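Local structure of sterol regulatory element-binding protein cleavage-activating protein (Schizosaccharomyces pombe, 4YHC) at residues N266-G271 with I287-T292; V299-Y304 with S355-D360; R75-I80 with V89-K94. The protein escorts the transcription factor precursor sre1 for processing at low sterol or oxygen, and is represented here by its WD40 domain. The protein carries 9 engineered substitutions. One frame throughout, in Å; residues are numbered along the deposited sequence.

Three contacts follow one another along the chain in series; none nests within or crosses another. Contact 3 comes first, where R75-I80 and V89-K94 close a short hairpin between the first two strands of a four-stranded propeller blade. Contact 1 (N266-G271 with I287-T292) closes another hairpin, formed by strands 269-278 and 281-292. Strand 299-304 then pairs with strand 281-292, with Phe289 N lying 2.7 Å from Tyr302 O. From that strand, contact 2 closes the longest loop, joining V299-Y304 to S355-D360 in the next sheet. Contacts 1 and 2 thus adjoin, whereas the centres of contacts 2 and 3 lie about 30 Å apart, on opposite sides of the chain's centre.

Contact 1 of 3, residues N266-G271 with I287-T292; sequences NTFSVG and ISFCFT
Ser269 pairs with Cys290 and Gly271 with Ser288 as antiparallel hydrogen-bonded pairs, flanking the non-hydrogen-bonded pair Val270-Phe289, in strands that run 158° apart. Each hydrogen-bonded pair has two N-H...O=C bonds, such as Ser269 N to Cys290 O at 2.9 Å. The face carrying Val270 and Phe289 holds the apolar packing. A chi1 of -177° sets Phe268 CG beside its own carbonyl carbon. Farther out, Phe268 CZ sits over one face of the Phe289 ring, offset toward the rim, 3.6 Å from Phe289 CD1. The two ring planes are inclined at 44°. Val270 lies side by side with Phe289 and brings CG2 to within 3.8 Å of CD1 of that ring. Phe258 meets Phe289 edge-to-face. On the other face, where Met357 touches Ser269, Ser288 and Cys290, Ser269 OG packs against Cys290 CB at 3.7 Å. Before the strand begins, Thr267 OG1 accepts a nearly straight bond from Thr292 N at 3.1 Å and is also hydrogen-bonded to Lys264 O. A water donates to Thr267 O and hydrogen-bonds to Thr292 OG1. The threonine hydroxyl and this water thereby extend the polar pairing of the two segments beyond the Ser269-Cys290 bridge.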
loop_
_atom_site.group_PDB
_atom_site.type_symbol
_atom_site.label_atom_id
_atom_site.label_comp_id
_atom_site.label_asym_id
_atom_site.label_seq_id
_atom_site.Cartn_x
_atom_site.Cartn_y
_atom_site.Cartn_z
ATOM N N ASN A 266 6.710 -11.803 -3.630
ATOM C CA ASN A 266 6.521 -10.369 -3.478
ATOM C C ASN A 266 5.487 -9.704 -4.317
ATOM O O ASN A 266 5.632 -8.540 -4.689
ATOM C CB ASN A 266 7.842 -9.674 -3.724
ATOM C CG ASN A 266 8.447 -9.227 -2.444
ATOM O OD1 ASN A 266 7.796 -8.497 -1.643
ATOM N ND2 ASN A 266 9.665 -9.628 -2.212
ATOM N N THR A 267 4.450 -10.409 -4.704
ATOM C CA THR A 267 3.444 -9.736 -5.530
ATOM C C THR A 267 2.052 -9.675 -4.927
ATOM O O THR A 267 1.143 -9.294 -5.643
ATOM C CB THR A 267 3.324 -10.420 -6.894
ATOM O OG1 THR A 267 2.834 -11.782 -6.689
ATOM C CG2 THR A 267 4.754 -10.465 -7.566
ATOM N N PHE A 268 1.913 -10.053 -3.663
ATOM C CA PHE A 268 0.667 -10.243 -2.996
ATOM C C PHE A 268 0.220 -8.999 -2.172
ATOM O O PHE A 268 0.993 -8.461 -1.401
ATOM C CB PHE A 268 0.809 -11.445 -2.062
ATOM C CG PHE A 268 -0.465 -11.833 -1.316
ATOM C CD1 PHE A 268 -1.431 -12.617 -1.904
ATOM C CD2 PHE A 268 -0.649 -11.491 -0.003
ATOM C CE1 PHE A 268 -2.565 -13.012 -1.225
ATOM C CE2 PHE A 268 -1.799 -11.823 0.689
ATOM C CZ PHE A 268 -2.770 -12.590 0.080
ATOM N N SER A 269 -1.024 -8.593 -2.296
ATOM C CA SER A 269 -1.565 -7.591 -1.380
ATOM C C SER A 269 -3.013 -7.916 -1.054
ATOM O O SER A 269 -3.643 -8.819 -1.698
ATOM C CB SER A 269 -1.384 -6.176 -1.933
ATOM O OG SER A 269 -2.080 -6.079 -3.110
ATOM N N VAL A 270 -3.534 -7.211 -0.034
ATOM C CA VAL A 270 -4.889 -7.465 0.448
ATOM C C VAL A 270 -5.617 -6.181 0.632
ATOM O O VAL A 270 -5.049 -5.245 1.128
ATOM C CB VAL A 270 -4.888 -8.200 1.797
ATOM C CG1 VAL A 270 -6.325 -8.516 2.316
ATOM C CG2 VAL A 270 -4.041 -9.431 1.695
ATOM N N GLY A 271 -6.867 -6.121 0.286
ATOM C CA GLY A 271 -7.693 -4.983 0.811
ATOM C C GLY A 271 -8.965 -5.552 1.421
ATOM O O GLY A 271 -9.435 -6.619 0.980
ATOM N N ILE A 287 -13.265 -9.282 1.388
ATOM C CA ILE A 287 -11.805 -9.343 1.394
ATOM C C ILE A 287 -11.411 -9.527 -0.053
ATOM O O ILE A 287 -12.025 -10.368 -0.756
ATOM C CB ILE A 287 -11.306 -10.555 2.180
ATOM C CG1 ILE A 287 -11.978 -10.644 3.528
ATOM C CG2 ILE A 287 -9.775 -10.536 2.314
ATOM C CD1 ILE A 287 -11.612 -11.904 4.312
ATOM N N SER A 288 -10.346 -8.858 -0.476
ATOM C CA SER A 288 -9.830 -8.956 -1.861
ATOM C C SER A 288 -8.356 -9.181 -1.783
ATOM O O SER A 288 -7.626 -8.501 -0.971
ATOM C CB SER A 288 -10.027 -7.690 -2.637
ATOM O OG SER A 288 -11.366 -7.328 -2.809
ATOM N N PHE A 289 -7.887 -10.104 -2.631
ATOM C CA PHE A 289 -6.442 -10.397 -2.779
ATOM C C PHE A 289 -6.047 -10.013 -4.192
ATOM O O PHE A 289 -6.845 -10.226 -5.130
ATOM C CB PHE A 289 -6.086 -11.885 -2.634
ATOM C CG PHE A 289 -6.432 -12.502 -1.345
ATOM C CD1 PHE A 289 -6.298 -11.803 -0.141
ATOM C CD2 PHE A 289 -6.838 -13.800 -1.278
ATOM C CE1 PHE A 289 -6.607 -12.387 1.084
ATOM C CE2 PHE A 289 -7.132 -14.387 -0.053
ATOM C CZ PHE A 289 -7.061 -13.648 1.136
ATOM N N CYS A 290 -4.828 -9.529 -4.343
ATOM C CA CYS A 290 -4.203 -9.268 -5.619
ATOM C C CYS A 290 -2.880 -9.960 -5.605
ATOM O O CYS A 290 -2.132 -9.862 -4.657
ATOM C CB CYS A 290 -3.960 -7.756 -5.838
ATOM S SG CYS A 290 -3.154 -7.377 -7.416
ATOM N N PHE A 291 -2.566 -10.636 -6.691
ATOM C CA PHE A 291 -1.246 -11.320 -6.848
ATOM C C PHE A 291 -0.932 -11.620 -8.326
ATOM O O PHE A 291 -1.797 -11.469 -9.193
ATOM C CB PHE A 291 -1.174 -12.576 -5.964
ATOM C CG PHE A 291 -2.151 -13.623 -6.352
ATOM C CD1 PHE A 291 -3.416 -13.665 -5.814
ATOM C CD2 PHE A 291 -1.794 -14.569 -7.309
ATOM C CE1 PHE A 291 -4.299 -14.669 -6.177
ATOM C CE2 PHE A 291 -2.662 -15.550 -7.691
ATOM C CZ PHE A 291 -3.922 -15.605 -7.140
ATOM N N THR A 292 0.331 -11.933 -8.580
ATOM C CA THR A 292 0.782 -12.471 -9.857
ATOM C C THR A 292 0.942 -13.947 -9.746
ATOM O O THR A 292 1.548 -14.483 -8.827
ATOM C CB THR A 292 2.088 -11.819 -10.282
ATOM O OG1 THR A 292 1.839 -10.413 -10.367
ATOM C CG2 THR A 292 2.581 -12.327 -11.687
HETATM O O HOH W 1 0.591 -8.573 -8.449
#

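Contact 2 of 3, residues V299-Y304 with S355-D360; sequences VLYYYY and SVMSSD. Engineered in segment 355-360: Ser355 (natural residue Cys).
Tyr301 meets Ser355 and Met357 in a side-chain contact between two sheets of the WD40 propeller, reaching from strand 299-304 to strand 354-357. The strand segments run roughly parallel, at 21°, but their axes approach no closer than 9.1 Å, so the tyrosine spans the separation and the backbones do not pair. Its hydroxyl forms a hydrogen bond with the hydroxyl of Ser355, OH to OG 2.8 Å. Ser355, an engineered residue replacing the natural cysteine, brings OG to the ring edge, in the ring plane. Met357 SD is also at the edge, 4.0 Å from Tyr301 CD2, making a Met-aromatic contact. Met357 CB adds an apolar touch, 3.8 Å from Tyr301 CE2. Beyond the strand, Ser358 OG donates to Asp360 OD1 at 3.1 Å, within the turn leading to strand 363-374; Leu362 N also hydrogen-bonds to that carboxylate oxygen. Around the contact, Tyr301 packs on Cys290 of strand 281-292 and on Val349 of strand 344-349. Strand 354-357 is an outermost strand of its own sheet, and its Met357 lies against the face of the neighbouring sheet that carries Ser269, Ser288 and Cys290, next to Tyr301.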
loop_
_atom_site.group_PDB
_atom_site.type_symbol
_atom_site.label_atom_id
_atom_site.label_comp_id
_atom_site.label_asym_id
_atom_site.label_seq_id
_atom_site.Cartn_x
_atom_site.Cartn_y
_atom_site.Cartn_z
ATOM N N VAL A 299 -1.785 -11.203 -13.726
ATOM C CA VAL A 299 -2.283 -10.573 -12.462
ATOM C C VAL A 299 -3.735 -11.001 -12.222
ATOM O O VAL A 299 -4.595 -10.900 -13.061
ATOM C CB VAL A 299 -2.077 -9.052 -12.482
ATOM C CG1 VAL A 299 -2.623 -8.344 -11.175
ATOM C CG2 VAL A 299 -0.600 -8.746 -12.705
ATOM N N LEU A 300 -3.979 -11.474 -11.029
ATOM C CA LEU A 300 -5.276 -11.934 -10.610
ATOM C C LEU A 300 -5.833 -11.207 -9.350
ATOM O O LEU A 300 -5.108 -10.838 -8.471
ATOM C CB LEU A 300 -5.238 -13.426 -10.340
ATOM C CG LEU A 300 -5.256 -14.550 -11.373
ATOM C CD1 LEU A 300 -6.626 -14.725 -11.940
ATOM C CD2 LEU A 300 -4.293 -14.303 -12.480
ATOM N N TYR A 301 -7.143 -11.075 -9.319
ATOM C CA TYR A 301 -7.894 -10.470 -8.196
ATOM C C TYR A 301 -8.939 -11.448 -7.737
ATOM O O TYR A 301 -9.753 -11.915 -8.528
ATOM C CB TYR A 301 -8.533 -9.159 -8.615
ATOM C CG TYR A 301 -7.523 -8.121 -9.000
ATOM C CD1 TYR A 301 -6.998 -8.073 -10.289
ATOM C CD2 TYR A 301 -7.116 -7.159 -8.061
ATOM C CE1 TYR A 301 -6.067 -7.109 -10.649
ATOM C CE2 TYR A 301 -6.190 -6.208 -8.398
ATOM C CZ TYR A 301 -5.682 -6.161 -9.703
ATOM O OH TYR A 301 -4.730 -5.254 -9.971
ATOM N N TYR A 302 -8.809 -11.887 -6.486
ATOM C CA TYR A 302 -9.791 -12.734 -5.872
ATOM C C TYR A 302 -10.558 -11.880 -4.874
ATOM O O TYR A 302 -9.925 -11.176 -4.023
ATOM C CB TYR A 302 -9.106 -13.865 -5.133
ATOM C CG TYR A 302 -8.676 -15.037 -5.958
ATOM C CD1 TYR A 302 -7.897 -14.873 -7.082
ATOM C CD2 TYR A 302 -9.007 -16.328 -5.570
ATOM C CE1 TYR A 302 -7.455 -15.961 -7.820
ATOM C CE2 TYR A 302 -8.595 -17.438 -6.316
ATOM C CZ TYR A 302 -7.818 -17.232 -7.432
ATOM O OH TYR A 302 -7.372 -18.298 -8.085
ATOM N N TYR A 303 -11.855 -11.882 -5.028
ATOM C CA TYR A 303 -12.797 -11.141 -4.198
ATOM C C TYR A 303 -13.716 -12.122 -3.466
ATOM O O TYR A 303 -14.380 -13.017 -4.106
ATOM C CB TYR A 303 -13.630 -10.209 -5.083
ATOM C CG TYR A 303 -14.749 -9.515 -4.351
ATOM C CD1 TYR A 303 -14.505 -8.340 -3.590
ATOM C CD2 TYR A 303 -16.049 -9.995 -4.412
ATOM C CE1 TYR A 303 -15.546 -7.696 -2.910
ATOM C CE2 TYR A 303 -17.091 -9.358 -3.764
ATOM C CZ TYR A 303 -16.824 -8.193 -3.029
ATOM O OH TYR A 303 -17.853 -7.595 -2.361
ATOM N N TYR A 304 -13.764 -11.989 -2.144
ATOM C CA TYR A 304 -14.607 -12.828 -1.304
ATOM C C TYR A 304 -15.671 -11.994 -0.604
ATOM O O TYR A 304 -15.357 -10.999 0.044
ATOM C CB TYR A 304 -13.774 -13.543 -0.239
ATOM C CG TYR A 304 -12.590 -14.322 -0.758
ATOM C CD1 TYR A 304 -11.353 -13.719 -0.906
ATOM C CD2 TYR A 304 -12.707 -15.665 -1.080
ATOM C CE1 TYR A 304 -10.265 -14.430 -1.372
ATOM C CE2 TYR A 304 -11.625 -16.384 -1.547
ATOM C CZ TYR A 304 -10.407 -15.760 -1.690
ATOM O OH TYR A 304 -9.325 -16.466 -2.153
ATOM N N SER A 355 -2.694 -2.607 -13.860
ATOM C CA SER A 355 -3.875 -2.535 -13.019
ATOM C C SER A 355 -3.554 -2.445 -11.546
ATOM O O SER A 355 -2.496 -2.866 -11.123
ATOM C CB SER A 355 -4.729 -3.767 -13.244
ATOM O OG SER A 355 -4.192 -4.906 -12.664
ATOM N N VAL A 356 -4.518 -1.992 -10.753
ATOM C CA VAL A 356 -4.336 -1.842 -9.352
ATOM C C VAL A 356 -5.712 -1.712 -8.682
ATOM O O VAL A 356 -6.634 -1.103 -9.218
ATOM C CB VAL A 356 -3.442 -0.651 -9.032
ATOM C CG1 VAL A 356 -3.899 0.639 -9.745
ATOM C CG2 VAL A 356 -3.293 -0.393 -7.531
ATOM N N MET A 357 -5.868 -2.332 -7.532
ATOM C CA MET A 357 -7.134 -2.194 -6.783
ATOM C C MET A 357 -7.129 -1.045 -5.781
ATOM O O MET A 357 -6.081 -0.656 -5.249
ATOM C CB MET A 357 -7.533 -3.487 -6.117
ATOM C CG MET A 357 -6.677 -3.962 -4.969
ATOM S SD MET A 357 -7.259 -5.608 -4.414
ATOM C CE MET A 357 -6.160 -5.886 -3.115
ATOM N N SER A 358 -8.297 -0.543 -5.516
ATOM C CA SER A 358 -8.477 0.459 -4.496
ATOM C C SER A 358 -8.117 -0.047 -3.112
ATOM O O SER A 358 -7.995 -1.272 -2.892
ATOM C CB SER A 358 -9.912 0.953 -4.529
ATOM O OG SER A 358 -10.789 -0.083 -4.190
ATOM N N SER A 359 -7.959 0.883 -2.141
ATOM C CA SER A 359 -7.396 0.451 -0.856
ATOM C C SER A 359 -8.302 -0.494 -0.066
ATOM O O SER A 359 -7.819 -1.257 0.791
ATOM C CB SER A 359 -7.065 1.694 0.003
ATOM O OG SER A 359 -8.224 2.487 0.057
ATOM N N ASP A 360 -9.611 -0.476 -0.322
ATOM C CA ASP A 360 -10.499 -1.473 0.294
ATOM C C ASP A 360 -10.782 -2.736 -0.577
ATOM O O ASP A 360 -11.538 -3.563 -0.179
ATOM C CB ASP A 360 -11.834 -0.881 0.766
ATOM C CG ASP A 360 -12.639 -0.353 -0.339
ATOM O OD1 ASP A 360 -12.180 -0.493 -1.500
ATOM O OD2 ASP A 360 -13.744 0.161 -0.090
#

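Contact 3 of 3, residues R75-I80 with V89-K94; sequences RTLKAI and VSLFSK
Phe92 has Ala79 O near its ring plane at one edge; Ser90 OG, hydrogen-bonded to Trp125 NE1 of the next blade and to Ala81 O, also lies in plane at the edge, and the ring meets Tyr113 edge-to-face. The other flat group, the poorly ordered guanidinium of Arg75, has Lys94 NZ placed obliquely to it, a loosely defined approach. This is the opening hairpin of a four-stranded WD40 blade, in the predicted second WD repeat, and it contains a classic beta bulge. Two consecutive residues, Lys78 and Ala79, stand opposite the single residue Phe92, whose carbonyl oxygen accepts two bonds: from Lys78 N at 2.7 Å and from Ala79 N at 3.3 Å. The second approaches in the carbonyl plane, on a lone pair. Phe92 N returns a bond to Ala79 O, completing the hydrogen-bonded pair. Next along, Ile80 and Leu91 form a non-hydrogen-bonded pair with side chains lying side by side, CG1 of Ile80 being 3.8 Å from CD2 of Leu91. Val89 CG1 comes to 3.7 Å from the same Ile80 CG1. Leu77 and Ile80 also pack on Val48 of strand 44-49, in the preceding blade, while Phe92 and Ala79 touch Val123 of strand 121-127, in the following one. Ahead of the bulge, Thr76 crosses Lys94 at about a right angle, and Thr76 OG1 accepts a hydrogen bond from Lys94 N at 2.9 Å with an N-H...O angle of 170°.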
loop_
_atom_site.group_PDB
_atom_site.type_symbol
_atom_site.label_atom_id
_atom_site.label_comp_id
_atom_site.label_asym_id
_atom_site.label_seq_id
_atom_site.Cartn_x
_atom_site.Cartn_y
_atom_site.Cartn_z
ATOM N N ARG A 75 22.953 12.600 -4.095
ATOM C CA ARG A 75 23.273 11.938 -5.342
ATOM C C ARG A 75 22.931 10.469 -5.259
ATOM O O ARG A 75 22.951 9.783 -6.270
ATOM C CB ARG A 75 24.735 12.185 -5.769
ATOM C CG ARG A 75 25.781 11.331 -5.086
ATOM C CD ARG A 75 27.088 11.244 -5.882
ATOM N NE ARG A 75 27.547 9.854 -6.011
ATOM C CZ ARG A 75 27.062 8.979 -6.896
ATOM N NH1 ARG A 75 26.106 9.325 -7.767
ATOM N NH2 ARG A 75 27.539 7.745 -6.915
ATOM N N THR A 76 22.593 10.001 -4.056
ATOM C CA THR A 76 22.090 8.657 -3.855
ATOM C C THR A 76 20.776 8.725 -3.099
ATOM O O THR A 76 20.581 9.584 -2.207
ATOM C CB THR A 76 23.052 7.765 -3.051
ATOM O OG1 THR A 76 23.340 8.364 -1.772
ATOM C CG2 THR A 76 24.338 7.523 -3.824
ATOM N N LEU A 77 19.879 7.786 -3.394
ATOM C CA LEU A 77 18.594 7.752 -2.664
ATOM C C LEU A 77 18.240 6.304 -2.577
ATOM O O LEU A 77 17.924 5.694 -3.591
ATOM C CB LEU A 77 17.536 8.504 -3.443
ATOM C CG LEU A 77 16.384 9.327 -2.841
ATOM C CD1 LEU A 77 15.082 9.088 -3.598
ATOM C CD2 LEU A 77 16.177 9.218 -1.358
ATOM N N LYS A 78 18.341 5.739 -1.373
ATOM C CA LYS A 78 18.039 4.362 -1.183
ATOM C C LYS A 78 16.583 4.136 -0.705
ATOM O O LYS A 78 16.086 3.046 -0.857
ATOM C CB LYS A 78 18.946 3.792 -0.088
ATOM C CG LYS A 78 20.430 3.591 -0.363
ATOM C CD LYS A 78 20.992 2.626 0.709
ATOM C CE LYS A 78 22.085 1.692 0.225
ATOM N NZ LYS A 78 22.108 0.434 1.032
ATOM N N ALA A 79 15.960 5.092 -0.011
ATOM C CA ALA A 79 14.573 4.847 0.479
ATOM C C ALA A 79 13.897 6.148 0.807
ATOM O O ALA A 79 14.552 7.161 1.061
ATOM C CB ALA A 79 14.575 4.001 1.741
ATOM N N ILE A 80 12.572 6.086 0.736
ATOM C CA ILE A 80 11.699 7.157 1.145
ATOM C C ILE A 80 10.574 6.614 1.975
ATOM O O ILE A 80 10.173 5.488 1.774
ATOM C CB ILE A 80 11.112 7.902 -0.071
ATOM C CG1 ILE A 80 10.201 9.023 0.425
ATOM C CG2 ILE A 80 10.300 6.967 -0.990
ATOM C CD1 ILE A 80 9.598 9.827 -0.702
ATOM N N VAL A 89 8.369 13.523 5.774
ATOM C CA VAL A 89 8.980 12.540 4.880
ATOM C C VAL A 89 10.400 12.273 5.368
ATOM O O VAL A 89 11.111 13.247 5.813
ATOM C CB VAL A 89 9.005 13.037 3.438
ATOM C CG1 VAL A 89 9.417 11.924 2.501
ATOM C CG2 VAL A 89 7.623 13.473 2.989
ATOM N N SER A 90 10.801 10.994 5.325
ATOM C CA SER A 90 12.182 10.576 5.580
ATOM C C SER A 90 12.798 10.114 4.322
ATOM O O SER A 90 12.259 9.217 3.689
ATOM C CB SER A 90 12.303 9.403 6.566
ATOM O OG SER A 90 11.497 8.300 6.156
ATOM N N LEU A 91 13.916 10.727 3.953
ATOM C CA LEU A 91 14.676 10.354 2.765
ATOM C C LEU A 91 16.024 9.757 3.228
ATOM O O LEU A 91 16.675 10.315 4.100
ATOM C CB LEU A 91 14.942 11.572 1.914
ATOM C CG LEU A 91 13.821 12.389 1.295
ATOM C CD1 LEU A 91 14.435 13.557 0.547
ATOM C CD2 LEU A 91 13.022 11.509 0.345
ATOM N N PHE A 92 16.435 8.652 2.635
ATOM C CA PHE A 92 17.688 8.023 2.979
ATOM C C PHE A 92 18.565 7.973 1.759
ATOM O O PHE A 92 18.188 7.382 0.722
ATOM C CB PHE A 92 17.464 6.566 3.445
ATOM C CG PHE A 92 16.919 6.461 4.844
ATOM C CD1 PHE A 92 15.607 6.826 5.116
ATOM C CD2 PHE A 92 17.728 5.969 5.895
ATOM C CE1 PHE A 92 15.114 6.763 6.395
ATOM C CE2 PHE A 92 17.229 5.899 7.163
ATOM C CZ PHE A 92 15.933 6.319 7.424
ATOM N N SER A 93 19.736 8.595 1.858
ATOM C CA SER A 93 20.801 8.369 0.872
ATOM C C SER A 93 21.645 7.177 1.332
ATOM O O SER A 93 21.258 6.477 2.289
ATOM C CB SER A 93 21.647 9.641 0.717
ATOM O OG SER A 93 22.307 9.941 1.958
ATOM N N LYS A 94 22.788 6.911 0.675
ATOM C CA LYS A 94 23.632 5.818 1.095
ATOM C C LYS A 94 24.191 5.991 2.522
ATOM O O LYS A 94 24.391 4.996 3.211
ATOM C CB LYS A 94 24.776 5.556 0.098
ATOM C CG LYS A 94 25.818 6.668 -0.005
ATOM C CD LYS A 94 26.874 6.403 -1.099
ATOM C CE LYS A 94 27.610 7.709 -1.442
ATOM N NZ LYS A 94 28.366 7.674 -2.729
#